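PDB 7BYY: acetyltransferase from Escherichia coli, which acts as the toxin ItaT, a GNAT-family enzyme that acetylates aminoacyl-tRNAs, with acetyl-CoA probably supplying the acetyl group. Local coordinates for residues C71-Y76 with G96-V101; L133-V138 with L172-I177; L140-A145 with G166-F171. The protein carries 1 engineered substitution. All blocks are in the same frame, centred on the assembly; numbering follows the deposited sequence.

How the contacts relate
From the N terminus, strand 67-79 runs into a long connection and returns as strand 94-105, and contact 1 closes that loop as an antiparallel pair. The chain then runs through helix 114-132 and re-enters the sheet as strand 137-142, parallel to 94-105; Gly96 O to Lys136 N and Val98 N to Gly137 O are probable hydrogen bonds joining contact 1 to contact 2. Strand 168-173 pairs antiparallel with 137-142 over both later contacts. Contact 3 closes the shorter loop, through helix 147-151 and strand 156-157, and lies within the longer one of contact 2, where strand 168-173 passes into helix 174-187. Together they tie the middle of the GNAT sheet to its C-terminal part.

Contact 1: C71-Y76 with G96-V101; sequences CTFTAY and GVVRLV
Thr74 and Arg99 form a hydrogen-bonded antiparallel pair, Thr74 N giving to Arg99 O at 3.2 Å and Arg99 N to Thr74 O at 3.1 Å. Tyr76 and Val97 repeat this further along, with Val97 N reaching Tyr76 O at 2.9 Å in a nearly straight bond (172° at the hydrogen). At the other end Val101 N donates to Thr72 O. The side chains of the first pair lie alongside each other and add a bond of their own: Arg99 NH2 donates to Thr74 OG1 at 3.2 Å, the oxygen sitting slightly out of the guanidinium plane. OG1 in turn donates to Ala75 O from above that carbonyl's plane, so the hydroxyl is used both ways. The Arg99 chain is extended as far as CD and then bends, with chi3 46° turning NE over one face of the Tyr76 ring. The guanidinium lies flat there in a cation-pi stack, CZ 4.5 Å from the ring centroid of Tyr76, while Val101 CG1 lies over the rim of its opposite face. Helix 114-132 covers the other side of the sheet, bringing Phe122 against Phe73, Val98 and Leu100; Leu133 of the second subunit packs there too, and strands 55-61 and 137-142 flank the pair.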
loop_
_atom_site.group_PDB
_atom_site.type_symbol
_atom_site.label_atom_id
_atom_site.label_comp_id
_atom_site.label_asym_id
_atom_site.label_seq_id
_atom_site.Cartn_x
_atom_site.Cartn_y
_atom_site.Cartn_z
ATOM N N CYS A 71 12.552 -5.247 -10.777
ATOM C CA CYS A 71 12.317 -4.369 -9.636
ATOM C C CYS A 71 11.096 -4.874 -8.882
ATOM O O CYS A 71 9.976 -4.774 -9.390
ATOM C CB CYS A 71 12.118 -2.937 -10.105
ATOM S SG CYS A 71 11.466 -1.867 -8.836
ATOM N N THR A 72 11.304 -5.397 -7.676
ATOM C CA THR A 72 10.220 -5.931 -6.864
ATOM C C THR A 72 10.003 -5.064 -5.630
ATOM O O THR A 72 10.947 -4.500 -5.069
ATOM C CB THR A 72 10.497 -7.375 -6.432
ATOM O OG1 THR A 72 11.739 -7.436 -5.726
ATOM C CG2 THR A 72 10.563 -8.294 -7.645
ATOM N N PHE A 73 8.744 -4.977 -5.204
ATOM C CA PHE A 73 8.374 -4.083 -4.117
ATOM C C PHE A 73 7.115 -4.611 -3.442
ATOM O O PHE A 73 6.298 -5.291 -4.070
ATOM C CB PHE A 73 8.155 -2.658 -4.630
ATOM C CG PHE A 73 7.270 -2.582 -5.840
ATOM C CD1 PHE A 73 7.789 -2.775 -7.111
ATOM C CD2 PHE A 73 5.916 -2.318 -5.707
ATOM C CE1 PHE A 73 6.975 -2.708 -8.226
ATOM C CE2 PHE A 73 5.099 -2.245 -6.819
ATOM C CZ PHE A 73 5.630 -2.441 -8.081
ATOM N N THR A 74 6.978 -4.301 -2.153
ATOM C CA THR A 74 5.853 -4.736 -1.334
ATOM C C THR A 74 5.312 -3.548 -0.548
ATOM O O THR A 74 5.808 -2.423 -0.654
ATOM C CB THR A 74 6.254 -5.856 -0.361
ATOM O OG1 THR A 74 6.993 -5.297 0.733
ATOM C CG2 THR A 74 7.110 -6.903 -1.050
ATOM N N ALA A 75 4.285 -3.806 0.254
ATOM C CA ALA A 75 3.802 -2.831 1.221
ATOM C C ALA A 75 4.508 -3.042 2.554
ATOM O O ALA A 75 4.857 -4.167 2.921
ATOM C CB ALA A 75 2.287 -2.938 1.400
ATOM N N TYR A 76 4.719 -1.947 3.277
ATOM C CA TYR A 76 5.550 -1.992 4.471
ATOM C C TYR A 76 5.178 -0.828 5.376
ATOM O O TYR A 76 4.654 0.192 4.924
ATOM C CB TYR A 76 7.037 -1.947 4.105
ATOM C CG TYR A 76 7.975 -2.399 5.199
ATOM C CD1 TYR A 76 7.702 -3.532 5.952
ATOM C CD2 TYR A 76 9.143 -1.699 5.469
ATOM C CE1 TYR A 76 8.564 -3.948 6.951
ATOM C CE2 TYR A 76 10.011 -2.108 6.462
ATOM C CZ TYR A 76 9.716 -3.233 7.200
ATOM O OH TYR A 76 10.578 -3.642 8.192
ATOM N N GLY A 96 3.247 4.323 7.003
ATOM C CA GLY A 96 3.063 3.429 5.876
ATOM C C GLY A 96 3.868 3.898 4.681
ATOM O O GLY A 96 3.798 5.068 4.295
ATOM N N VAL A 97 4.651 2.983 4.107
ATOM C CA VAL A 97 5.510 3.278 2.964
ATOM C C VAL A 97 5.471 2.103 1.997
ATOM O O VAL A 97 4.962 1.024 2.307
ATOM C CB VAL A 97 6.975 3.561 3.372
ATOM C CG1 VAL A 97 7.071 4.771 4.297
ATOM C CG2 VAL A 97 7.599 2.322 4.003
ATOM N N VAL A 98 6.034 2.322 0.814
ATOM C CA VAL A 98 6.283 1.255 -0.146
ATOM C C VAL A 98 7.753 0.877 -0.038
ATOM O O VAL A 98 8.632 1.734 -0.181
ATOM C CB VAL A 98 5.922 1.683 -1.575
ATOM C CG1 VAL A 98 6.481 0.683 -2.579
ATOM C CG2 VAL A 98 4.411 1.812 -1.722
ATOM N N ARG A 99 8.029 -0.397 0.224
ATOM C CA ARG A 99 9.405 -0.856 0.351
ATOM C C ARG A 99 9.917 -1.364 -0.989
ATOM O O ARG A 99 9.266 -2.188 -1.640
ATOM C CB ARG A 99 9.535 -1.956 1.404
ATOM C CG ARG A 99 10.948 -2.515 1.487
ATOM C CD ARG A 99 11.092 -3.567 2.563
ATOM N NE ARG A 99 9.994 -4.523 2.531
ATOM C CZ ARG A 99 10.067 -5.758 3.015
ATOM N NH1 ARG A 99 11.198 -6.188 3.564
ATOM N NH2 ARG A 99 9.008 -6.560 2.947
ATOM N N LEU A 100 11.082 -0.865 -1.396
ATOM C CA LEU A 100 11.805 -1.395 -2.545
ATOM C C LEU A 100 12.728 -2.496 -2.040
ATOM O O LEU A 100 13.688 -2.226 -1.311
ATOM C CB LEU A 100 12.589 -0.290 -3.249
ATOM C CG LEU A 100 13.158 -0.633 -4.624
ATOM C CD1 LEU A 100 12.031 -0.966 -5.576
ATOM C CD2 LEU A 100 13.992 0.512 -5.170
ATOM N N VAL A 101 12.430 -3.740 -2.404
ATOM C CA VAL A 101 13.183 -4.868 -1.874
ATOM C C VAL A 101 14.253 -5.374 -2.836
ATOM O O VAL A 101 15.201 -6.039 -2.393
ATOM C CB VAL A 101 12.237 -6.019 -1.465
ATOM C CG1 VAL A 101 11.040 -5.468 -0.705
ATOM C CG2 VAL A 101 11.787 -6.807 -2.674
#

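Contact 2: L133-V138 with L172-I177; sequences LPIKGV and LAIQHI
Val138 and Leu172 exchange two backbone hydrogen bonds, Val138 N to Leu172 O at 2.9 Å and Leu172 N to Val138 O at 3.0 Å, forming a hydrogen-bonded antiparallel pair. Beyond Gly137, Lys136 O takes the amide of Ile174 (N to O 2.8 Å), which approaches tilted 34° from the carbonyl plane. The Lys136 side chain takes no part in this pairing; its NZ forms a salt bridge with Asp53 of the second subunit and a hydrogen bond with Asn51 O of that subunit, and a weak bond to Gln91 of its own chain is added.

Between these bonds Gly137 faces Ala173 as a non-hydrogen-bonded pair, with their CA atoms 4.1 Å apart. This is where strand 168-173 of the GNAT sheet gives way to helix 174-187. Ala173 holds the N-cap position, its carbonyl accepting weak bonds from His176 N and Ile177 N. The first helical amide, that of Ile174, has no carbonyl of its own helix to use and is taken by Lys136, just before strand 137-142.

Ile174 also turns its side chain toward 133-138. Its CG2, between the backbone N and the carbonyl carbon, rests against two carbonyls, Lys136 O and Ile135 O, while CG1 is directed anti to the N (chi1 -177°). Ile174 CD1 meets Ile135 CD1 at 4.0 Å, the two side chains crossing at about a right angle. A helical turn later, Ile177 CD1 meets Val138 CG2 at 3.6 Å. Phe123 of helix 114-132 touches Leu172 and Ile177, and His130 touches Ile174; His130 ND1 also bonds the amide of Ile135.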
loop_
_atom_site.group_PDB
_atom_site.type_symbol
_atom_site.label_atom_id
_atom_site.label_comp_id
_atom_site.label_asym_id
_atom_site.label_seq_id
_atom_site.Cartn_x
_atom_site.Cartn_y
_atom_site.Cartn_z
ATOM N N LEU A 133 -3.775 4.613 -2.156
ATOM C CA LEU A 133 -3.441 4.421 -0.753
ATOM C C LEU A 133 -2.293 5.351 -0.378
ATOM O O LEU A 133 -1.180 5.208 -0.903
ATOM C CB LEU A 133 -3.067 2.962 -0.482
ATOM C CG LEU A 133 -2.801 2.573 0.973
ATOM C CD1 LEU A 133 -4.013 2.866 1.847
ATOM C CD2 LEU A 133 -2.418 1.106 1.056
ATOM N N PRO A 134 -2.521 6.307 0.521
ATOM C CA PRO A 134 -1.463 7.266 0.860
ATOM C C PRO A 134 -0.298 6.585 1.556
ATOM O O PRO A 134 -0.480 5.740 2.435
ATOM C CB PRO A 134 -2.165 8.261 1.794
ATOM C CG PRO A 134 -3.635 8.030 1.586
ATOM C CD PRO A 134 -3.764 6.577 1.256
ATOM N N ILE A 135 0.911 6.960 1.143
ATOM C CA ILE A 135 2.135 6.476 1.761
ATOM C C ILE A 135 3.058 7.666 1.984
ATOM O O ILE A 135 2.929 8.710 1.343
ATOM C CB ILE A 135 2.823 5.376 0.918
ATOM C CG1 ILE A 135 3.113 5.852 -0.511
ATOM C CG2 ILE A 135 1.958 4.131 0.873
ATOM C CD1 ILE A 135 4.409 6.615 -0.675
ATOM N N LYS A 136 3.983 7.508 2.929
ATOM C CA LYS A 136 4.897 8.590 3.265
ATOM C C LYS A 136 6.125 8.634 2.368
ATOM O O LYS A 136 6.734 9.700 2.226
ATOM C CB LYS A 136 5.334 8.477 4.728
ATOM C CG LYS A 136 4.230 8.804 5.717
ATOM C CD LYS A 136 3.712 10.213 5.500
ATOM C CE LYS A 136 2.591 10.547 6.463
ATOM N NZ LYS A 136 2.309 12.008 6.457
ATOM N N GLY A 137 6.493 7.515 1.755
ATOM C CA GLY A 137 7.653 7.497 0.884
ATOM C C GLY A 137 8.026 6.074 0.519
ATOM O O GLY A 137 7.188 5.173 0.545
ATOM N N VAL A 138 9.299 5.893 0.179
ATOM C CA VAL A 138 9.836 4.597 -0.213
ATOM C C VAL A 138 11.005 4.256 0.701
ATOM O O VAL A 138 11.914 5.073 0.895
ATOM C CB VAL A 138 10.271 4.581 -1.690
ATOM C CG1 VAL A 138 11.039 3.305 -2.003
ATOM C CG2 VAL A 138 9.060 4.709 -2.598
ATOM N N LEU A 172 13.148 7.820 1.113
ATOM C CA LEU A 172 12.880 8.929 0.199
ATOM C C LEU A 172 11.413 9.311 0.345
ATOM O O LEU A 172 10.530 8.517 0.005
ATOM C CB LEU A 172 13.206 8.552 -1.245
ATOM C CG LEU A 172 12.985 9.638 -2.299
ATOM C CD1 LEU A 172 13.820 10.872 -1.982
ATOM C CD2 LEU A 172 13.312 9.105 -3.683
ATOM N N ALA A 173 11.154 10.519 0.840
ATOM C CA ALA A 173 9.790 10.953 1.098
ATOM C C ALA A 173 9.001 11.070 -0.205
ATOM O O ALA A 173 9.559 11.246 -1.292
ATOM C CB ALA A 173 9.786 12.288 1.842
ATOM N N ILE A 174 7.674 10.975 -0.079
ATOM C CA ILE A 174 6.815 10.981 -1.260
ATOM C C ILE A 174 6.809 12.351 -1.928
ATOM O O ILE A 174 6.638 12.451 -3.149
ATOM C CB ILE A 174 5.391 10.525 -0.887
ATOM C CG1 ILE A 174 4.503 10.451 -2.132
ATOM C CG2 ILE A 174 4.777 11.450 0.160
ATOM C CD1 ILE A 174 5.071 9.589 -3.238
ATOM N N GLN A 175 7.001 13.423 -1.154
ATOM C CA GLN A 175 7.006 14.762 -1.735
ATOM C C GLN A 175 8.110 14.908 -2.778
ATOM O O GLN A 175 7.908 15.531 -3.826
ATOM C CB GLN A 175 7.166 15.811 -0.633
ATOM C CG GLN A 175 6.024 15.840 0.381
ATOM C CD GLN A 175 6.182 14.800 1.482
ATOM O OE1 GLN A 175 7.246 14.200 1.637
ATOM N NE2 GLN A 175 5.118 14.583 2.249
ATOM N N HIS A 176 9.279 14.320 -2.517
ATOM C CA HIS A 176 10.381 14.412 -3.467
ATOM C C HIS A 176 10.171 13.507 -4.676
ATOM O O HIS A 176 10.667 13.812 -5.766
ATOM C CB HIS A 176 11.702 14.076 -2.768
ATOM C CG HIS A 176 11.949 14.882 -1.529
ATOM N ND1 HIS A 176 12.374 14.318 -0.345
ATOM C CD2 HIS A 176 11.826 16.210 -1.289
ATOM C CE1 HIS A 176 12.503 15.263 0.570
ATOM N NE2 HIS A 176 12.176 16.419 0.023
ATOM N N ILE A 177 9.446 12.399 -4.512
ATOM C CA ILE A 177 9.174 11.528 -5.651
ATOM C C ILE A 177 8.205 12.200 -6.615
ATOM O O ILE A 177 8.392 12.155 -7.837
ATOM C CB ILE A 177 8.642 10.167 -5.170
ATOM C CG1 ILE A 177 9.667 9.491 -4.258
ATOM C CG2 ILE A 177 8.314 9.273 -6.352
ATOM C CD1 ILE A 177 9.273 8.098 -3.839
#

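Contact 3: L140-A145 with G166-F171; sequences LDADPA and GAVPMF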
loop_
_atom_site.group_PDB
_atom_site.type_symbol
_atom_site.label_atom_id
_atom_site.label_comp_id
_atom_site.label_asym_id
_atom_site.label_seq_id
_atom_site.Cartn_x
_atom_site.Cartn_y
_atom_site.Cartn_z
ATOM N N LEU A 140 14.053 1.280 1.686
ATOM C CA LEU A 140 14.834 0.198 1.105
ATOM C C LEU A 140 16.026 -0.102 2.000
ATOM O O LEU A 140 16.392 0.684 2.876
ATOM C CB LEU A 140 15.292 0.531 -0.322
ATOM C CG LEU A 140 16.121 1.787 -0.599
ATOM C CD1 LEU A 140 17.604 1.547 -0.366
ATOM C CD2 LEU A 140 15.885 2.231 -2.031
ATOM N N ASP A 141 16.631 -1.259 1.756
ATOM C CA ASP A 141 17.829 -1.709 2.460
ATOM C C ASP A 141 18.911 -1.909 1.403
ATOM O O ASP A 141 18.942 -2.937 0.720
ATOM C CB ASP A 141 17.546 -2.986 3.247
ATOM C CG ASP A 141 16.959 -2.710 4.620
ATOM O OD1 ASP A 141 17.658 -2.102 5.460
ATOM O OD2 ASP A 141 15.797 -3.104 4.860
ATOM N N ALA A 142 19.798 -0.926 1.267
ATOM C CA ALA A 142 20.710 -0.856 0.133
ATOM C C ALA A 142 21.976 -1.665 0.383
ATOM O O ALA A 142 22.633 -1.504 1.416
ATOM C CB ALA A 142 21.078 0.598 -0.166
ATOM N N ASP A 143 22.317 -2.521 -0.573
ATOM C CA ASP A 143 23.610 -3.186 -0.554
ATOM C C ASP A 143 24.719 -2.143 -0.679
ATOM O O ASP A 143 24.535 -1.128 -1.362
ATOM C CB ASP A 143 23.698 -4.200 -1.699
ATOM C CG ASP A 143 24.842 -5.183 -1.526
ATOM O OD1 ASP A 143 25.996 -4.822 -1.851
ATOM O OD2 ASP A 143 24.587 -6.316 -1.062
ATOM N N PRO A 144 25.869 -2.345 -0.024
ATOM C CA PRO A 144 26.961 -1.361 -0.134
ATOM C C PRO A 144 27.350 -1.017 -1.562
ATOM O O PRO A 144 27.750 0.123 -1.827
ATOM C CB PRO A 144 28.114 -2.042 0.613
ATOM C CG PRO A 144 27.439 -2.889 1.621
ATOM C CD PRO A 144 26.173 -3.388 0.972
ATOM N N ALA A 145 27.232 -1.961 -2.496
ATOM C CA ALA A 145 27.522 -1.672 -3.894
ATOM C C ALA A 145 26.453 -0.812 -4.558
ATOM O O ALA A 145 26.561 -0.547 -5.761
ATOM C CB ALA A 145 27.693 -2.977 -4.674
ATOM N N GLY A 166 24.889 -6.578 4.567
ATOM C CA GLY A 166 25.507 -5.244 4.477
ATOM C C GLY A 166 24.460 -4.158 4.302
ATOM O O GLY A 166 24.768 -2.992 4.616
ATOM N N ALA A 167 23.271 -4.523 3.812
ATOM C CA ALA A 167 22.216 -3.528 3.509
ATOM C C ALA A 167 21.988 -2.564 4.681
ATOM O O ALA A 167 21.961 -3.010 5.840
ATOM C CB ALA A 167 20.942 -4.243 3.134
ATOM N N VAL A 168 21.815 -1.283 4.338
ATOM C CA VAL A 168 21.566 -0.160 5.240
ATOM C C VAL A 168 20.199 0.436 4.921
ATOM O O VAL A 168 19.776 0.421 3.757
ATOM C CB VAL A 168 22.668 0.906 5.131
ATOM C CG1 VAL A 168 23.945 0.432 5.813
ATOM C CG2 VAL A 168 22.927 1.263 3.676
ATOM N N PRO A 169 19.476 0.965 5.906
ATOM C CA PRO A 169 18.165 1.553 5.613
ATOM C C PRO A 169 18.297 2.913 4.945
ATOM O O PRO A 169 19.113 3.748 5.342
ATOM C CB PRO A 169 17.516 1.674 6.997
ATOM C CG PRO A 169 18.667 1.816 7.929
ATOM C CD PRO A 169 19.782 0.982 7.347
ATOM N N MET A 170 17.489 3.121 3.909
ATOM C CA MET A 170 17.436 4.391 3.199
ATOM C C MET A 170 15.978 4.755 2.947
ATOM O O MET A 170 15.117 3.880 2.823
ATOM C CB MET A 170 18.214 4.339 1.871
ATOM C CG MET A 170 19.652 3.844 2.006
ATOM S SD MET A 170 20.661 4.176 0.546
ATOM C CE MET A 170 20.882 5.950 0.675
ATOM N N PHE A 171 15.707 6.058 2.875
ATOM C CA PHE A 171 14.342 6.555 2.788
ATOM C C PHE A 171 14.274 7.726 1.819
ATOM O O PHE A 171 15.210 8.523 1.714
ATOM C CB PHE A 171 13.816 6.983 4.166
ATOM C CG PHE A 171 12.378 7.427 4.161
ATOM C CD1 PHE A 171 11.350 6.496 4.184
ATOM C CD2 PHE A 171 12.053 8.775 4.141
ATOM C CE1 PHE A 171 10.028 6.900 4.185
ATOM C CE2 PHE A 171 10.731 9.186 4.140
ATOM C CZ PHE A 171 9.718 8.248 4.162
#
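Leu140 with Met170 and Ala142 with Val168 are the two hydrogen-bonded pairs of a twisted antiparallel strand pair in the C-terminal part of the GNAT sheet, the chain reaching the second strand by way of helix 147-151 and the edge strand 156-157. The local strand directions lie 130° apart. Four backbone bonds hold them: Leu140 N and O with Met170 O and N, and Ala142 N and O with Val168 O and N, the shortest being Ala142 N to Val168 O at 2.8 Å.

CA-H...O contacts fill in between. At the non-hydrogen-bonded pair of Asp141 and Pro169, Asp141 CA leans on Val168 O. Pro169 CA lies 3.4 Å from Leu140 O, and beyond the last bridge Ala167 CA approaches Ala142 O.

Apolar contacts gather on the face shared by Leu140, Ala142, Val168 and Met170. Leu140 CG sits between its backbone N and carbonyl carbon (chi1 57°), and the CD1 branch touches Met170 CB at 3.6 Å. Met170 then runs past Ala142, its SD 3.7 Å from Ala142 CB. Helix 147-151 covers this face, Ile147 touching Val168 and Met170, and Tyr150 touching Leu140 and Ala142. Asp141, on the reverse face, meets with its CB the CB of Ala167, which lies just before the strand, at 3.6 Å.

Past the strand end, Asp143 makes an Asx turn: its OD1 accepts Ala145 N at 3.2 Å, nearly straight, through the anti lone pair.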